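PDB 2IPI: aclacinomycin-N/aclacinomycin-A oxidase from Streptomyces galilaeus, which oxidises the terminal sugar of aclacinomycins with bound FAD and molecular oxygen, turning aclacinomycin N into aclacinomycin A and then into aclacinomycin Y. Local coordinates for residues G273-S278 with T284-M289; A326-E329 with E334-V337. All coordinates share one frame; numbering follows the deposited sequence.

Contact 1 of 2, residues G273-S278 with T284-M289; sequences GAWHQS and TPYASM
A T-shaped (edge-to-face) aromatic pair, W275 with Y286, joins the C-terminal part of helix 262-278 to the short 3-10 segment 285-288. The indole leads with the outer edge of its six-membered ring: W275 CZ2 stands 3.6 Å above the plane of the Y286 ring and over its centre, 3.7 Å from Y286 CD1. Planes at 84° and ring centroids 5.1 Å apart support the T-shaped assignment, with Y286 giving its face and W275 its edge. The indole reaches this position because W275 CG is anti to the backbone N (chi1 -177°). M289 reaches the same six-membered ring obliquely, its methyl CE 3.8 Å from W275 CH2. Its thioether chain is extended through chi2 and bends at its last torsion, which leaves M289 SD 5.4 Å from the centroid of the six-membered ring and 53° off the ring normal, a Met-aromatic approach. No hydrogen bond crosses the contact. F323 of helix 316-327 meets the W275 ring and touches M289, while R168 touches both aromatic residues. W275, Y286 and M289 thus combine an edge-to-face pair with a Met-aromatic contact at a helix-to-strand connection, immediately before strand 290-296 of the seven-stranded antiparallel sheet.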
ATOM      1  N   GLY A 273     -20.486   4.910   6.233  1.00 16.81           N
ATOM      2  CA  GLY A 273     -20.015   6.115   5.597  1.00 16.30           C
ATOM      3  C   GLY A 273     -20.376   7.399   6.299  1.00 15.05           C
ATOM      4  O   GLY A 273     -19.565   8.334   6.343  1.00 16.65           O
ATOM      5  N   ALA A 274     -21.577   7.537   6.879  1.00 14.62           N
ATOM      6  CA  ALA A 274     -21.845   8.772   7.617  1.00 15.64           C
ATOM      7  C   ALA A 274     -20.932   8.900   8.845  1.00 16.04           C
ATOM      8  O   ALA A 274     -20.575  10.026   9.183  1.00 20.37           O
ATOM      9  CB  ALA A 274     -23.299   8.867   8.061  1.00 16.47           C
ATOM     10  N   TRP A 275     -20.575   7.797   9.502  1.00 16.16           N
ATOM     11  CA  TRP A 275     -19.771   7.799  10.726  1.00 18.63           C
ATOM     12  C   TRP A 275     -18.343   8.234  10.414  1.00 20.14           C
ATOM     13  O   TRP A 275     -17.746   9.070  11.098  1.00 22.40           O
ATOM     14  CB  TRP A 275     -19.771   6.413  11.369  1.00 18.55           C
ATOM     15  CG  TRP A 275     -19.045   6.252  12.668  1.00 21.25           C
ATOM     16  CD1 TRP A 275     -19.604   6.301  13.926  1.00 19.52           C
ATOM     17  CD2 TRP A 275     -17.642   6.016  12.872  1.00 21.92           C
ATOM     18  NE1 TRP A 275     -18.642   6.112  14.884  1.00 19.43           N
ATOM     19  CE2 TRP A 275     -17.425   5.934  14.273  1.00 21.89           C
ATOM     20  CE3 TRP A 275     -16.535   5.861  12.029  1.00 21.25           C
ATOM     21  CZ2 TRP A 275     -16.167   5.713  14.825  1.00 21.79           C
ATOM     22  CZ3 TRP A 275     -15.291   5.641  12.579  1.00 20.77           C
ATOM     23  CH2 TRP A 275     -15.102   5.566  13.963  1.00 20.33           C
ATOM     24  N   HIS A 276     -17.808   7.606   9.319  1.00 18.16           N
ATOM     25  CA  HIS A 276     -16.435   7.947   8.933  1.00 18.12           C
ATOM     26  C   HIS A 276     -16.297   9.418   8.583  1.00 18.85           C
ATOM     27  O   HIS A 276     -15.251  10.015   8.831  1.00 18.36           O
ATOM     28  CB  HIS A 276     -15.966   7.058   7.775  1.00 16.50           C
ATOM     29  CG  HIS A 276     -15.541   5.715   8.282  1.00 16.69           C
ATOM     30  ND1 HIS A 276     -16.416   4.668   8.505  1.00 16.58           N
ATOM     31  CD2 HIS A 276     -14.314   5.267   8.627  1.00 13.03           C
ATOM     32  CE1 HIS A 276     -15.734   3.634   8.957  1.00 18.07           C
ATOM     33  NE2 HIS A 276     -14.460   3.966   9.040  1.00 16.62           N
ATOM     34  N   GLN A 277     -17.353  10.003   8.022  1.00 17.06           N
ATOM     35  CA  GLN A 277     -17.248  11.420   7.679  1.00 20.91           C
ATOM     36  C   GLN A 277     -17.240  12.249   8.954  1.00 21.57           C
ATOM     37  O   GLN A 277     -16.707  13.357   8.980  1.00 18.88           O
ATOM     38  CB  GLN A 277     -18.381  11.828   6.743  1.00 22.79           C
ATOM     39  CG  GLN A 277     -18.312  13.239   6.189  1.00 26.81           C
ATOM     40  CD  GLN A 277     -19.628  13.696   5.585  1.00 29.21           C
ATOM     41  OE1 GLN A 277     -20.380  12.895   5.031  1.00 18.51           O
ATOM     42  NE2 GLN A 277     -19.938  14.989   5.674  1.00 27.98           N
ATOM     43  N   SER A 278     -17.957  11.829  10.115  1.00 25.40           N
ATOM     44  CA  SER A 278     -17.983  12.594  11.355  1.00 24.83           C
ATOM     45  C   SER A 278     -16.775  12.270  12.229  1.00 24.34           C
ATOM     46  O   SER A 278     -16.327  13.134  13.022  1.00 24.18           O
ATOM     47  CB  SER A 278     -19.277  12.325  12.126  1.00 24.58           C
ATOM     48  OG  SER A 278     -20.406  12.773  11.397  1.00 21.92           O
ATOM     49  N   THR A 284      -7.906  12.103  18.570  1.00 25.47           N
ATOM     50  CA  THR A 284      -8.973  11.670  19.454  1.00 22.94           C
ATOM     51  C   THR A 284      -8.969  10.177  19.734  1.00 20.49           C
ATOM     52  O   THR A 284      -8.233   9.465  19.052  1.00 20.40           O
ATOM     53  CB  THR A 284     -10.337  12.024  18.813  1.00 24.67           C
ATOM     54  OG1 THR A 284     -10.464  11.281  17.589  1.00 25.59           O
ATOM     55  CG2 THR A 284     -10.420  13.503  18.481  1.00 25.33           C
ATOM     56  N   PRO A 285      -9.745   9.686  20.695  1.00 18.05           N
ATOM     57  CA  PRO A 285      -9.921   8.252  20.896  1.00 19.81           C
ATOM     58  C   PRO A 285     -10.074   7.442  19.618  1.00 19.05           C
ATOM     59  O   PRO A 285      -9.444   6.402  19.433  1.00 17.90           O
ATOM     60  CB  PRO A 285     -11.267   8.188  21.657  1.00 19.33           C
ATOM     61  CG  PRO A 285     -11.234   9.413  22.506  1.00 20.00           C
ATOM     62  CD  PRO A 285     -10.503  10.456  21.704  1.00 18.91           C
ATOM     63  N   TYR A 286     -10.948   7.925  18.738  1.00 21.55           N
ATOM     64  CA  TYR A 286     -11.261   7.127  17.544  1.00 20.94           C
ATOM     65  C   TYR A 286     -10.163   7.254  16.509  1.00 15.62           C
ATOM     66  O   TYR A 286     -10.096   6.448  15.579  1.00  8.22           O
ATOM     67  CB  TYR A 286     -12.635   7.500  16.991  1.00 22.46           C
ATOM     68  CG  TYR A 286     -13.761   6.712  17.641  1.00 19.54           C
ATOM     69  CD1 TYR A 286     -13.777   5.321  17.661  1.00 20.53           C
ATOM     70  CD2 TYR A 286     -14.813   7.374  18.251  1.00 18.11           C
ATOM     71  CE1 TYR A 286     -14.812   4.619  18.262  1.00 18.29           C
ATOM     72  CE2 TYR A 286     -15.852   6.690  18.845  1.00 16.83           C
ATOM     73  CZ  TYR A 286     -15.846   5.309  18.854  1.00 17.91           C
ATOM     74  OH  TYR A 286     -16.896   4.649  19.461  1.00 18.36           O
ATOM     75  N   ALA A 287      -9.250   8.207  16.647  1.00 13.90           N
ATOM     76  CA  ALA A 287      -8.057   8.199  15.793  1.00 12.72           C
ATOM     77  C   ALA A 287      -7.257   6.923  15.984  1.00 11.52           C
ATOM     78  O   ALA A 287      -6.491   6.508  15.112  1.00 15.89           O
ATOM     79  CB  ALA A 287      -7.174   9.401  16.050  1.00 13.71           C
ATOM     80  N   SER A 288      -7.413   6.243  17.130  1.00 14.25           N
ATOM     81  CA  SER A 288      -6.614   5.048  17.358  1.00 13.67           C
ATOM     82  C   SER A 288      -7.312   3.776  16.891  1.00 15.63           C
ATOM     83  O   SER A 288      -6.692   2.716  16.976  1.00 17.00           O
ATOM     84  CB  SER A 288      -6.255   4.938  18.845  1.00 16.14           C
ATOM     85  OG  SER A 288      -5.346   5.984  19.152  1.00 15.57           O
ATOM     86  N   MET A 289      -8.540   3.879  16.406  1.00 14.28           N
ATOM     87  CA  MET A 289      -9.262   2.703  15.887  1.00 13.68           C
ATOM     88  C   MET A 289      -8.952   2.445  14.425  1.00 15.87           C
ATOM     89  O   MET A 289      -8.776   3.385  13.642  1.00 17.74           O
ATOM     90  CB  MET A 289     -10.776   2.915  16.062  1.00 13.57           C
ATOM     91  CG  MET A 289     -11.635   1.657  16.069  1.00 13.71           C
ATOM     92  SD  MET A 289     -13.407   1.937  15.800  1.00 20.02           S
ATOM     93  CE  MET A 289     -13.451   2.121  14.019  1.00 19.31           C
TER

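Contact 2 of 2, residues A326-E329 with E334-V337; sequences AVNE and EPAV
N328 leaves helical geometry directly after helix 316-327 (phi -119°, psi 34°), and E334 and P335 lead in extended conformation into strand 336-342. The two backbones stay well apart: the nearest pair of CA atoms, N328 CA and E334 CA, is separated by 7.9 Å, and no backbone hydrogen bond links the segments. Side chains bridge the gap. The N328 amide and the P335 ring approach from opposite directions, and the closest atoms are N328 ND2 and P335 CD at 3.5 Å. The carbonyl end of the amide lies farther off, with N328 OD1 3.9 Å from P335 CG. A chi1 of 73° places N328 CG between its own backbone N and carbonyl carbon, from where the amide reaches the proline. E334 is peripheral: its carboxylate oxygen OE2 is 4.5 Å from N328 ND2, too long for a hydrogen bond. W255 of strand 248-256 touches both N328 and P335, and A336 has backbone hydrogen bonds with T254, so the pair rests beside the edge of the seven-stranded antiparallel sheet. The V327 carbonyl, at the helix end, accepts a hydrogen bond from N271 ND2. Chemically, the small N328-P335 contact rests on van der Waals proximity of a polar amide to proline methylenes, with no hydrogen bond or salt bridge between the two segments.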
ATOM      1  N   ALA A 326     -23.492   2.142  15.751  1.00 19.25           N
ATOM      2  CA  ALA A 326     -23.821   3.174  14.755  1.00 17.18           C
ATOM      3  C   ALA A 326     -23.922   2.539  13.374  1.00 15.45           C
ATOM      4  O   ALA A 326     -24.746   2.906  12.539  1.00 23.52           O
ATOM      5  CB  ALA A 326     -22.797   4.296  14.772  1.00 13.21           C
ATOM      6  N   VAL A 327     -23.079   1.550  13.112  1.00 16.16           N
ATOM      7  CA  VAL A 327     -23.040   0.888  11.815  1.00 19.11           C
ATOM      8  C   VAL A 327     -24.331   0.196  11.440  1.00 21.76           C
ATOM      9  O   VAL A 327     -24.792   0.233  10.292  1.00 26.96           O
ATOM     10  CB  VAL A 327     -21.880  -0.136  11.830  1.00 16.01           C
ATOM     11  CG1 VAL A 327     -22.090  -1.309  10.903  1.00 15.16           C
ATOM     12  CG2 VAL A 327     -20.603   0.616  11.487  1.00 14.84           C
ATOM     13  N   ASN A 328     -24.985  -0.489  12.381  1.00 23.14           N
ATOM     14  CA  ASN A 328     -26.198  -1.177  11.872  1.00 25.06           C
ATOM     15  C   ASN A 328     -27.425  -0.651  12.597  1.00 23.58           C
ATOM     16  O   ASN A 328     -28.394  -1.381  12.820  1.00 21.93           O
ATOM     17  CB  ASN A 328     -26.076  -2.689  11.911  1.00 31.86           C
ATOM     18  CG  ASN A 328     -26.148  -3.439  13.215  1.00 33.63           C
ATOM     19  OD1 ASN A 328     -25.204  -3.357  14.011  1.00 35.77           O
ATOM     20  ND2 ASN A 328     -27.227  -4.172  13.446  1.00 39.50           N
ATOM     21  N   GLU A 329     -27.401   0.634  12.952  1.00 23.49           N
ATOM     22  CA  GLU A 329     -28.553   1.203  13.640  1.00 28.69           C
ATOM     23  C   GLU A 329     -29.860   0.996  12.886  1.00 33.51           C
ATOM     24  O   GLU A 329     -30.813   0.415  13.416  1.00 42.99           O
ATOM     25  CB  GLU A 329     -28.399   2.708  13.900  1.00 34.27           C
ATOM     26  CG  GLU A 329     -29.132   3.112  15.175  1.00 38.08           C
ATOM     27  CD  GLU A 329     -30.515   3.681  14.970  1.00 41.68           C
ATOM     28  OE1 GLU A 329     -31.307   3.673  15.936  1.00 46.88           O
ATOM     29  OE2 GLU A 329     -30.833   4.144  13.849  1.00 42.67           O
ATOM     30  N   GLU A 334     -29.306  -8.589  12.961  1.00 31.82           N
ATOM     31  CA  GLU A 334     -28.365  -8.433  14.062  1.00 30.51           C
ATOM     32  C   GLU A 334     -27.128  -9.319  13.902  1.00 26.58           C
ATOM     33  O   GLU A 334     -27.233 -10.525  13.700  1.00 23.56           O
ATOM     34  CB  GLU A 334     -29.045  -8.723  15.401  1.00 34.50           C
ATOM     35  CG  GLU A 334     -28.056  -9.090  16.493  1.00 35.37           C
ATOM     36  CD  GLU A 334     -27.755  -7.973  17.478  1.00 37.38           C
ATOM     37  OE1 GLU A 334     -27.536  -8.287  18.666  1.00 43.05           O
ATOM     38  OE2 GLU A 334     -27.755  -6.799  17.042  1.00 36.81           O
ATOM     39  N   PRO A 335     -25.963  -8.679  13.960  1.00 22.79           N
ATOM     40  CA  PRO A 335     -24.715  -9.363  13.645  1.00 19.04           C
ATOM     41  C   PRO A 335     -24.199 -10.239  14.782  1.00 20.47           C
ATOM     42  O   PRO A 335     -24.655 -10.098  15.915  1.00 23.96           O
ATOM     43  CB  PRO A 335     -23.734  -8.194  13.446  1.00 18.58           C
ATOM     44  CG  PRO A 335     -24.264  -7.135  14.355  1.00 20.63           C
ATOM     45  CD  PRO A 335     -25.765  -7.264  14.313  1.00 23.42           C
ATOM     46  N   ALA A 336     -23.239 -11.091  14.426  1.00 19.47           N
ATOM     47  CA  ALA A 336     -22.414 -11.793  15.395  1.00 19.26           C
ATOM     48  C   ALA A 336     -21.210 -10.923  15.763  1.00 24.25           C
ATOM     49  O   ALA A 336     -20.749 -10.073  14.995  1.00 16.92           O
ATOM     50  CB  ALA A 336     -21.972 -13.148  14.880  1.00 18.05           C
ATOM     51  N   VAL A 337     -20.711 -11.141  16.976  1.00 25.28           N
ATOM     52  CA  VAL A 337     -19.569 -10.368  17.449  1.00 24.18           C
ATOM     53  C   VAL A 337     -18.553 -11.274  18.125  1.00 24.11           C
ATOM     54  O   VAL A 337     -18.884 -11.945  19.100  1.00 35.50           O
ATOM     55  CB  VAL A 337     -19.962  -9.263  18.450  1.00 21.20           C
ATOM     56  CG1 VAL A 337     -18.762  -8.341  18.664  1.00 15.24           C
ATOM     57  CG2 VAL A 337     -21.180  -8.493  17.981  1.00 15.31           C
TER

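In the fold
Contact 1 closes before contact 2 opens along the chain, and their centres lie about 17 Å apart on the same side of the chain's centre. Both occupy connections between helices and the seven-stranded antiparallel sheet: contact 1 leads from helix 262-278 into the inner strand 290-296, contact 2 from helix 316-327 into the outermost strand 336-342. The two helices join them directly, since W275 CD1 lies 3.9 Å from A326 CB. Their distances from the catalytic centre differ: the M289 side chain is about 10 Å from that of Y397, an active-site proton acceptor, whereas contact 2 lies at the surface, away from the annotated sites. The W275-A326 contact thus ties together two helix-to-strand connections, of which the first alone approaches a known active-site residue.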